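Local coordinates for hypothetical Membrane Spanning Protein (Bacillus cereus, PDB 2FB5) that catalyses the condensation of two ATP molecules into cyclic di-AMP as one of three paralogous diadenylate cyclases and is probably required for efficient spore formation, at residues S78-A83 against P121-I126; L95-R100 against A137-N142; A116-P121 against N143-A148. All blocks are in the same frame, centred on the assembly; numbering follows the deposited sequence.

Contact 1. Residues S78-A83 against P121-I126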
loop_
_atom_site.group_PDB
_atom_site.type_symbol
_atom_site.label_atom_id
_atom_site.label_comp_id
_atom_site.label_asym_id
_atom_site.label_seq_id
_atom_site.Cartn_x
_atom_site.Cartn_y
_atom_site.Cartn_z
ATOM N N SER A 78 0.214 20.462 -9.769
ATOM C CA SER A 78 1.097 21.244 -10.623
ATOM C C SER A 78 0.576 22.683 -10.800
ATOM O O SER A 78 1.353 23.638 -10.768
ATOM C CB SER A 78 1.363 20.548 -11.963
ATOM O OG SER A 78 0.181 20.432 -12.731
ATOM N N PHE A 79 -0.743 22.831 -10.931
ATOM C CA PHE A 79 -1.395 24.141 -11.031
ATOM C C PHE A 79 -1.219 24.948 -9.741
ATOM O O PHE A 79 -0.953 26.152 -9.777
ATOM C CB PHE A 79 -2.893 23.948 -11.286
ATOM C CG PHE A 79 -3.253 23.585 -12.705
ATOM C CD1 PHE A 79 -2.274 23.351 -13.677
ATOM C CD2 PHE A 79 -4.603 23.479 -13.066
ATOM C CE1 PHE A 79 -2.624 23.014 -14.995
ATOM C CE2 PHE A 79 -4.987 23.164 -14.377
ATOM C CZ PHE A 79 -3.986 22.924 -15.356
ATOM N N ILE A 80 -1.407 24.280 -8.605
ATOM C CA ILE A 80 -1.204 24.901 -7.291
ATOM C C ILE A 80 0.265 25.350 -7.160
ATOM O O ILE A 80 0.524 26.484 -6.781
ATOM C CB ILE A 80 -1.617 23.941 -6.143
ATOM C CG1 ILE A 80 -3.114 23.598 -6.249
ATOM C CG2 ILE A 80 -1.295 24.556 -4.770
ATOM C CD1 ILE A 80 -3.611 22.487 -5.260
ATOM N N THR A 81 1.204 24.470 -7.511
ATOM C CA THR A 81 2.643 24.781 -7.456
ATOM C C THR A 81 2.988 25.989 -8.345
ATOM O O THR A 81 3.685 26.907 -7.919
ATOM C CB THR A 81 3.489 23.537 -7.863
ATOM O OG1 THR A 81 3.263 22.478 -6.924
ATOM C CG2 THR A 81 4.981 23.855 -7.880
ATOM N N THR A 82 2.479 25.999 -9.573
ATOM C CA THR A 82 2.682 27.144 -10.466
ATOM C C THR A 82 2.178 28.457 -9.850
ATOM O O THR A 82 2.895 29.463 -9.828
ATOM C CB THR A 82 2.007 26.907 -11.820
ATOM O OG1 THR A 82 2.601 25.761 -12.435
ATOM C CG2 THR A 82 2.166 28.113 -12.728
ATOM N N ALA A 83 0.953 28.436 -9.332
ATOM C CA ALA A 83 0.377 29.623 -8.708
ATOM C C ALA A 83 1.252 30.097 -7.541
ATOM O O ALA A 83 1.558 31.286 -7.432
ATOM C CB ALA A 83 -1.056 29.357 -8.249
ATOM N N PRO A 121 -4.112 30.803 -13.073
ATOM C CA PRO A 121 -4.588 32.198 -13.133
ATOM C C PRO A 121 -5.671 32.546 -12.082
ATOM O O PRO A 121 -5.646 33.637 -11.516
ATOM C CB PRO A 121 -5.151 32.314 -14.546
ATOM C CG PRO A 121 -4.291 31.354 -15.359
ATOM C CD PRO A 121 -4.088 30.181 -14.416
ATOM N N LEU A 122 -6.606 31.638 -11.815
ATOM C CA LEU A 122 -7.654 31.969 -10.854
ATOM C C LEU A 122 -7.108 32.086 -9.421
ATOM O O LEU A 122 -7.467 33.009 -8.666
ATOM C CB LEU A 122 -8.826 30.984 -10.948
ATOM C CG LEU A 122 -9.948 31.174 -9.913
ATOM C CD1 LEU A 122 -10.532 32.591 -9.958
ATOM C CD2 LEU A 122 -11.052 30.151 -10.134
ATOM N N LEU A 123 -6.229 31.173 -9.037
ATOM C CA LEU A 123 -5.622 31.251 -7.699
ATOM C C LEU A 123 -4.838 32.556 -7.567
ATOM O O LEU A 123 -4.883 33.226 -6.531
ATOM C CB LEU A 123 -4.699 30.055 -7.441
ATOM C CG LEU A 123 -5.334 28.684 -7.208
ATOM C CD1 LEU A 123 -4.279 27.592 -7.309
ATOM C CD2 LEU A 123 -6.012 28.660 -5.835
ATOM N N GLU A 124 -4.112 32.916 -8.621
ATOM C CA GLU A 124 -3.298 34.129 -8.578
ATOM C C GLU A 124 -4.155 35.392 -8.533
ATOM O O GLU A 124 -3.800 36.361 -7.871
ATOM C CB GLU A 124 -2.320 34.176 -9.755
ATOM C CG GLU A 124 -1.253 33.083 -9.736
ATOM C CD GLU A 124 -0.491 33.011 -11.055
ATOM O OE1 GLU A 124 -0.239 34.086 -11.630
ATOM O OE2 GLU A 124 -0.144 31.906 -11.515
ATOM N N SER A 125 -5.286 35.363 -9.233
ATOM C CA SER A 125 -6.239 36.457 -9.239
ATOM C C SER A 125 -6.851 36.653 -7.838
ATOM O O SER A 125 -6.961 37.783 -7.344
ATOM C CB SER A 125 -7.325 36.164 -10.276
ATOM O OG SER A 125 -8.327 37.159 -10.271
ATOM N N ILE A 126 -7.229 35.553 -7.196
ATOM C CA ILE A 126 -7.820 35.607 -5.845
ATOM C C ILE A 126 -6.908 36.322 -4.848
ATOM O O ILE A 126 -7.384 37.092 -4.005
ATOM C CB ILE A 126 -8.188 34.192 -5.331
ATOM C CG1 ILE A 126 -9.411 33.665 -6.108
ATOM C CG2 ILE A 126 -8.482 34.207 -3.794
ATOM C CD1 ILE A 126 -9.629 32.130 -6.033
#
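Helix 77-90 and the short helix 120-126 meet through a small apolar patch centred on Ala-83 and Leu-123, with a carboxylate at its border. Both belong to the DisA-type nucleotide-binding domain, where Leu-123 also touches Leu-118 and, on the sheet, Val-138 and Ile-145. The axes of the two segments approach to 9.1 Å and their N-to-C directions differ by 40°, so the helices run roughly alongside each other. The backbones come nearest at Ala-83 and Glu-124, whose CA atoms are 5.8 Å apart, and it is the small methyl of Ala-83 that faces the partner there. Leu-123 has CG anti to its carbonyl carbon (chi1 -72°), and with chi2 at 166° its CD1 branch extends to the neighbouring helix. CD1 lies 3.8 Å from Ala-83 CB. Leu-123 CB is also in touch with that methyl, so Ala-83 is met by both the root and one tip of the leucine. The same CD1 passes over the backbone of Ile-80, 4.1 Å from its CA. The side chain of Ile-80 itself starts off away from helix 120-126, and its CG1 grazes Leu-123 CD1 at 4.3 Å. Glu-124 matches this first torsion of Leu-123 but remains extended beyond CG, which carries it along the flank of Ala-83: its CG is 4.0 Å from Ala-83 CB and its OE2 3.7 Å from Ala-83 CA. The carboxylate is gripped one turn and two turns further on, OE2 by a hydrogen bond with ND1 of His-86 and OE1 by a salt bridge to Arg-90. Across these segments the chemistry is therefore van der Waals contact alone, while Glu-124 ties helix 120-126 to later turns of helix 77-90, where the neighbouring Arg-90 would probably favour its ionised form.

Contact 2. Residues L95-R100 against A137-N142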
loop_
_atom_site.group_PDB
_atom_site.type_symbol
_atom_site.label_atom_id
_atom_site.label_comp_id
_atom_site.label_asym_id
_atom_site.label_seq_id
_atom_site.Cartn_x
_atom_site.Cartn_y
_atom_site.Cartn_z
ATOM N N LEU A 95 -2.877 31.913 1.115
ATOM C CA LEU A 95 -3.204 30.910 2.113
ATOM C C LEU A 95 -4.140 29.904 1.448
ATOM O O LEU A 95 -5.311 30.213 1.218
ATOM C CB LEU A 95 -3.887 31.580 3.318
ATOM C CG LEU A 95 -4.276 30.747 4.534
ATOM C CD1 LEU A 95 -3.059 30.140 5.203
ATOM C CD2 LEU A 95 -5.037 31.627 5.551
ATOM N N ILE A 96 -3.613 28.726 1.108
ATOM C CA ILE A 96 -4.365 27.730 0.341
ATOM C C ILE A 96 -4.499 26.412 1.089
ATOM O O ILE A 96 -3.515 25.691 1.283
ATOM C CB ILE A 96 -3.720 27.446 -1.050
ATOM C CG1 ILE A 96 -3.605 28.749 -1.864
ATOM C CG2 ILE A 96 -4.538 26.382 -1.785
ATOM C CD1 ILE A 96 -2.936 28.606 -3.264
ATOM N N VAL A 97 -5.725 26.107 1.504
ATOM C CA VAL A 97 -6.048 24.864 2.212
ATOM C C VAL A 97 -6.325 23.761 1.186
ATOM O O VAL A 97 -7.186 23.925 0.318
ATOM C CB VAL A 97 -7.319 25.038 3.073
ATOM C CG1 VAL A 97 -7.737 23.709 3.715
ATOM C CG2 VAL A 97 -7.098 26.098 4.160
ATOM N N VAL A 98 -5.605 22.644 1.272
ATOM C CA VAL A 98 -5.975 21.494 0.468
ATOM C C VAL A 98 -6.610 20.445 1.367
ATOM O O VAL A 98 -5.941 19.883 2.234
ATOM C CB VAL A 98 -4.783 20.900 -0.302
ATOM C CG1 VAL A 98 -5.265 19.782 -1.213
ATOM C CG2 VAL A 98 -4.075 22.001 -1.089
ATOM N N GLU A 99 -7.908 20.218 1.168
ATOM C CA GLU A 99 -8.643 19.197 1.894
ATOM C C GLU A 99 -8.052 17.831 1.599
ATOM O O GLU A 99 -7.763 17.499 0.431
ATOM C CB GLU A 99 -10.124 19.205 1.509
ATOM C CG GLU A 99 -10.992 18.353 2.428
ATOM C CD GLU A 99 -12.489 18.536 2.182
ATOM O OE1 GLU A 99 -12.928 19.675 1.912
ATOM O OE2 GLU A 99 -13.226 17.529 2.261
ATOM N N ARG A 100 -7.854 17.051 2.658
ATOM C CA ARG A 100 -7.305 15.701 2.501
ATOM C C ARG A 100 -8.369 14.667 2.911
ATOM O O ARG A 100 -9.460 14.672 2.331
ATOM C CB ARG A 100 -5.909 15.571 3.179
ATOM C CG ARG A 100 -4.826 16.395 2.428
ATOM C CD ARG A 100 -3.455 16.432 3.111
ATOM N NE ARG A 100 -2.647 15.226 2.907
ATOM C CZ ARG A 100 -2.278 14.400 3.884
ATOM N NH1 ARG A 100 -2.650 14.639 5.133
ATOM N NH2 ARG A 100 -1.538 13.335 3.619
ATOM N N ALA A 137 -8.498 32.554 3.425
ATOM C CA ALA A 137 -7.998 31.322 2.826
ATOM C C ALA A 137 -8.835 30.859 1.648
ATOM O O ALA A 137 -10.058 30.985 1.656
ATOM C CB ALA A 137 -7.957 30.214 3.866
ATOM N N VAL A 138 -8.162 30.287 0.656
ATOM C CA VAL A 138 -8.835 29.502 -0.366
ATOM C C VAL A 138 -8.949 28.059 0.126
ATOM O O VAL A 138 -8.017 27.537 0.736
ATOM C CB VAL A 138 -8.059 29.564 -1.705
ATOM C CG1 VAL A 138 -8.332 28.339 -2.570
ATOM C CG2 VAL A 138 -8.433 30.827 -2.442
ATOM N N LEU A 139 -10.091 27.429 -0.127
ATOM C CA LEU A 139 -10.262 26.003 0.132
ATOM C C LEU A 139 -10.283 25.262 -1.196
ATOM O O LEU A 139 -11.057 25.616 -2.083
ATOM C CB LEU A 139 -11.577 25.739 0.861
ATOM C CG LEU A 139 -12.042 24.276 1.023
ATOM C CD1 LEU A 139 -10.949 23.404 1.660
ATOM C CD2 LEU A 139 -13.320 24.237 1.867
ATOM N N VAL A 140 -9.454 24.224 -1.309
ATOM C CA VAL A 140 -9.386 23.403 -2.521
ATOM C C VAL A 140 -9.874 21.995 -2.151
ATOM O O VAL A 140 -9.424 21.425 -1.154
ATOM C CB VAL A 140 -7.934 23.335 -3.060
ATOM C CG1 VAL A 140 -7.753 22.192 -4.056
ATOM C CG2 VAL A 140 -7.507 24.673 -3.669
ATOM N N LYS A 141 -10.814 21.464 -2.928
ATOM C CA LYS A 141 -11.212 20.069 -2.800
ATOM C C LYS A 141 -10.958 19.441 -4.157
ATOM O O LYS A 141 -11.652 19.756 -5.114
ATOM C CB LYS A 141 -12.685 19.950 -2.430
ATOM C CG LYS A 141 -13.254 18.536 -2.487
ATOM C CD LYS A 141 -12.772 17.689 -1.318
ATOM C CE LYS A 141 -13.532 16.376 -1.238
ATOM N NZ LYS A 141 -13.195 15.679 0.038
ATOM N N ASN A 142 -9.960 18.564 -4.219
ATOM C CA ASN A 142 -9.559 17.910 -5.471
ATOM C C ASN A 142 -9.220 18.949 -6.546
ATOM O O ASN A 142 -8.230 19.668 -6.398
ATOM C CB ASN A 142 -10.615 16.873 -5.917
ATOM C CG ASN A 142 -10.075 15.880 -6.948
ATOM O OD1 ASN A 142 -8.869 15.821 -7.215
ATOM N ND2 ASN A 142 -10.981 15.091 -7.536
HETATM O O HOH W 1 -10.200 15.158 -0.102
HETATM O O HOH W 2 -8.482 17.803 -2.170
#
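A salt bridge closes one end of this pair of strands: NZ of Lys-141 donates to OE2 of Glu-99 over 2.9 Å, meeting the oxygen from above the carboxylate plane, 60° out of it. Glu-99 reaches there extended, with CG anti to its backbone N, while Lys-141 bends at chi2 (74°) to cross it obliquely. One water accepts from the same NZ and donates to Arg-100 O; a second links Glu-99 O to the backbone N of Asn-142, so the pairing is prolonged through solvent beyond the strands.

Inward follows a regular parallel ladder. Val-138 N donates to Leu-95 O, Val-97 N to Val-138 O at 2.8 Å, Val-140 N to Val-97 O, and Glu-99 N to Val-140 O at 3.0 Å, every donor lying nearly along the C=O axis. Val-97, Val-138 and Val-140 each use both N-H and carbonyl.

On the face of Ile-96, Val-138 and Val-140, the CG2 methyls of Ile-96 and Val-140 touch at 3.9 Å; that of Ile-96 is anti to its backbone N. The other face joins Val-97 CG1 to Leu-139 CD1 at 3.8 Å, and Leu-95 CD2 to Ala-137 CB at 3.7 Å. Helix 166-175 covers Leu-95 and Val-97 there, and helix 120-126 and Phe-127 reach Val-138 on the first face.

Strands 94-98 and 137-141 are inner neighbours in the mixed sheet of the nucleotide-binding domain. Their chemistry implies a buried, apolar centre whose backbone polarity is met within the sheet, with charge and water confined to the end where both strands give way to loops.

Contact 3. Residues A116-P121 against N143-A148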
loop_
_atom_site.group_PDB
_atom_site.type_symbol
_atom_site.label_atom_id
_atom_site.label_comp_id
_atom_site.label_asym_id
_atom_site.label_seq_id
_atom_site.Cartn_x
_atom_site.Cartn_y
_atom_site.Cartn_z
ATOM N N ALA A 116 -15.364 26.612 -8.224
ATOM C CA ALA A 116 -14.750 26.878 -9.548
ATOM C C ALA A 116 -13.727 25.838 -9.969
ATOM O O ALA A 116 -13.092 25.206 -9.125
ATOM C CB ALA A 116 -14.067 28.242 -9.527
ATOM N N HIS A 117 -13.541 25.704 -11.281
ATOM C CA HIS A 117 -12.439 24.955 -11.837
ATOM C C HIS A 117 -11.135 25.586 -11.333
ATOM O O HIS A 117 -10.933 26.804 -11.432
ATOM C CB HIS A 117 -12.538 24.971 -13.381
ATOM C CG HIS A 117 -11.382 24.328 -14.090
ATOM N ND1 HIS A 117 -10.969 23.036 -13.835
ATOM C CD2 HIS A 117 -10.594 24.785 -15.096
ATOM C CE1 HIS A 117 -9.947 22.740 -14.625
ATOM N NE2 HIS A 117 -9.698 23.786 -15.396
ATOM N N LEU A 118 -10.265 24.762 -10.751
ATOM C CA LEU A 118 -8.996 25.266 -10.227
ATOM C C LEU A 118 -8.023 25.452 -11.368
ATOM O O LEU A 118 -7.722 24.493 -12.087
ATOM C CB LEU A 118 -8.394 24.296 -9.219
ATOM C CG LEU A 118 -7.115 24.720 -8.469
ATOM C CD1 LEU A 118 -6.987 23.909 -7.209
ATOM C CD2 LEU A 118 -5.848 24.570 -9.307
ATOM N N THR A 119 -7.540 26.688 -11.536
ATOM C CA THR A 119 -6.457 26.970 -12.492
ATOM C C THR A 119 -5.481 27.880 -11.769
ATOM O O THR A 119 -5.850 28.519 -10.786
ATOM C CB THR A 119 -6.920 27.735 -13.739
ATOM O OG1 THR A 119 -7.544 28.969 -13.352
ATOM C CG2 THR A 119 -7.850 26.903 -14.615
ATOM N N ALA A 120 -4.243 27.938 -12.244
ATOM C CA ALA A 120 -3.287 28.880 -11.686
ATOM C C ALA A 120 -3.712 30.354 -11.852
ATOM O O ALA A 120 -3.699 31.089 -10.864
ATOM C CB ALA A 120 -1.869 28.614 -12.219
ATOM N N PRO A 121 -4.112 30.803 -13.073
ATOM C CA PRO A 121 -4.588 32.198 -13.133
ATOM C C PRO A 121 -5.671 32.546 -12.082
ATOM O O PRO A 121 -5.646 33.637 -11.516
ATOM C CB PRO A 121 -5.151 32.314 -14.546
ATOM C CG PRO A 121 -4.291 31.354 -15.359
ATOM C CD PRO A 121 -4.088 30.181 -14.416
ATOM N N ASN A 143 -10.035 19.064 -7.598
ATOM C CA ASN A 143 -9.732 19.979 -8.694
ATOM C C ASN A 143 -10.657 21.204 -8.728
ATOM O O ASN A 143 -10.820 21.840 -9.773
ATOM C CB ASN A 143 -9.744 19.244 -10.059
ATOM C CG ASN A 143 -8.882 17.990 -10.059
ATOM O OD1 ASN A 143 -9.347 16.894 -10.426
ATOM N ND2 ASN A 143 -7.631 18.131 -9.631
ATOM N N HIS A 144 -11.254 21.533 -7.577
ATOM C CA HIS A 144 -12.117 22.709 -7.474
ATOM C C HIS A 144 -11.608 23.668 -6.408
ATOM O O HIS A 144 -11.061 23.247 -5.392
ATOM C CB HIS A 144 -13.562 22.314 -7.111
ATOM C CG HIS A 144 -14.314 21.653 -8.223
ATOM N ND1 HIS A 144 -15.164 22.344 -9.060
ATOM C CD2 HIS A 144 -14.363 20.363 -8.626
ATOM C CE1 HIS A 144 -15.679 21.516 -9.951
ATOM N NE2 HIS A 144 -15.207 20.307 -9.715
ATOM N N ILE A 145 -11.797 24.958 -6.656
ATOM C CA ILE A 145 -11.650 25.974 -5.637
ATOM C C ILE A 145 -13.047 26.093 -5.053
ATOM O O ILE A 145 -13.962 26.600 -5.703
ATOM C CB ILE A 145 -11.131 27.309 -6.252
ATOM C CG1 ILE A 145 -9.688 27.123 -6.751
ATOM C CG2 ILE A 145 -11.243 28.483 -5.263
ATOM C CD1 ILE A 145 -9.182 28.239 -7.658
ATOM N N VAL A 146 -13.230 25.574 -3.844
ATOM C CA VAL A 146 -14.550 25.577 -3.221
ATOM C C VAL A 146 -14.958 27.014 -2.894
ATOM O O VAL A 146 -16.072 27.442 -3.210
ATOM C CB VAL A 146 -14.586 24.710 -1.925
ATOM C CG1 VAL A 146 -15.986 24.717 -1.301
ATOM C CG2 VAL A 146 -14.146 23.273 -2.210
ATOM N N SER A 147 -14.053 27.744 -2.241
ATOM C CA SER A 147 -14.352 29.045 -1.682
ATOM C C SER A 147 -13.072 29.823 -1.422
ATOM O O SER A 147 -11.977 29.254 -1.457
ATOM C CB SER A 147 -15.117 28.873 -0.363
ATOM O OG SER A 147 -14.469 27.915 0.449
ATOM N N ALA A 148 -13.226 31.119 -1.135
ATOM C CA ALA A 148 -12.102 32.013 -0.864
ATOM C C ALA A 148 -12.484 32.983 0.236
ATOM O O ALA A 148 -13.650 33.052 0.628
ATOM C CB ALA A 148 -11.713 32.782 -2.140
HETATM O O HOH W 3 -12.006 21.337 -12.056
#
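An antiparallel beta ladder at the sheet margin, leading through a two-residue link into a capped helix, defines this contact: strand 112-117, outermost within this chain, pairs with strand 144-150 before the chain enters helix 120-126. Ala-116 and Ile-145 form the hydrogen-bonded pair. Ala-116 N donates to Ile-145 O at 2.9 Å from above the carbonyl plane, and Ile-145 N returns a bond to Ala-116 O at 2.8 Å, this time in the carbonyl plane. Ala-116 O is also approached by CA of His-144, 3.1 Å away in a CA-H...O contact. His-117 and His-144 make the following non-hydrogen-bonded pair, with diverging side chains. Beyond the strand, Leu-118 N still donates to Asn-143 O (3.1 Å), its N-H again above the carbonyl plane.

Leu-118, with CG anti to its backbone N, points toward strand 144-150 and crosses Ile-145 at about a right angle; its CG rests 3.9 Å from Ile-145 CG1. Leu-123 of helix 120-126 touches both side chains, and Ile-80 of helix 77-90 touches Leu-118. Thr-119 then serves as N-cap, its OG1 accepting from Leu-122 N.

A water bridges His-117 ND1 and Asn-143 O: it donates to Asn-143 O at 2.6 Å, lies in plane at the edge of the His-117 ring, 2.7 Å from its ND1, and sits over one face of the His-144 ring.

Overall arrangement
Along the chain the segments come in the order 78-83, 95-100, 116-121 with 121-126, 137-142 and 143-148, so all three contacts interleave within the DisA-type nucleotide-binding domain. Contacts 2 and 3 belong to one mixed sheet: strands 137-141 and 144-150 are neighbours in it, and the contact centres lie about 9 Å apart. Contact 1 pairs two helices against that sheet, about 8 Å from contact 3 and 12 Å from contact 2 between centres. It shares Pro-121 and helix 120-126 with contact 3, while Leu-123 CD2 reaches Ile-96 CD1 of contact 2 at 4.0 Å. The helix pair thus packs on one face of the sheet, through apolar side chains such as Leu-123, Ile-126, Ile-96 and Val-138.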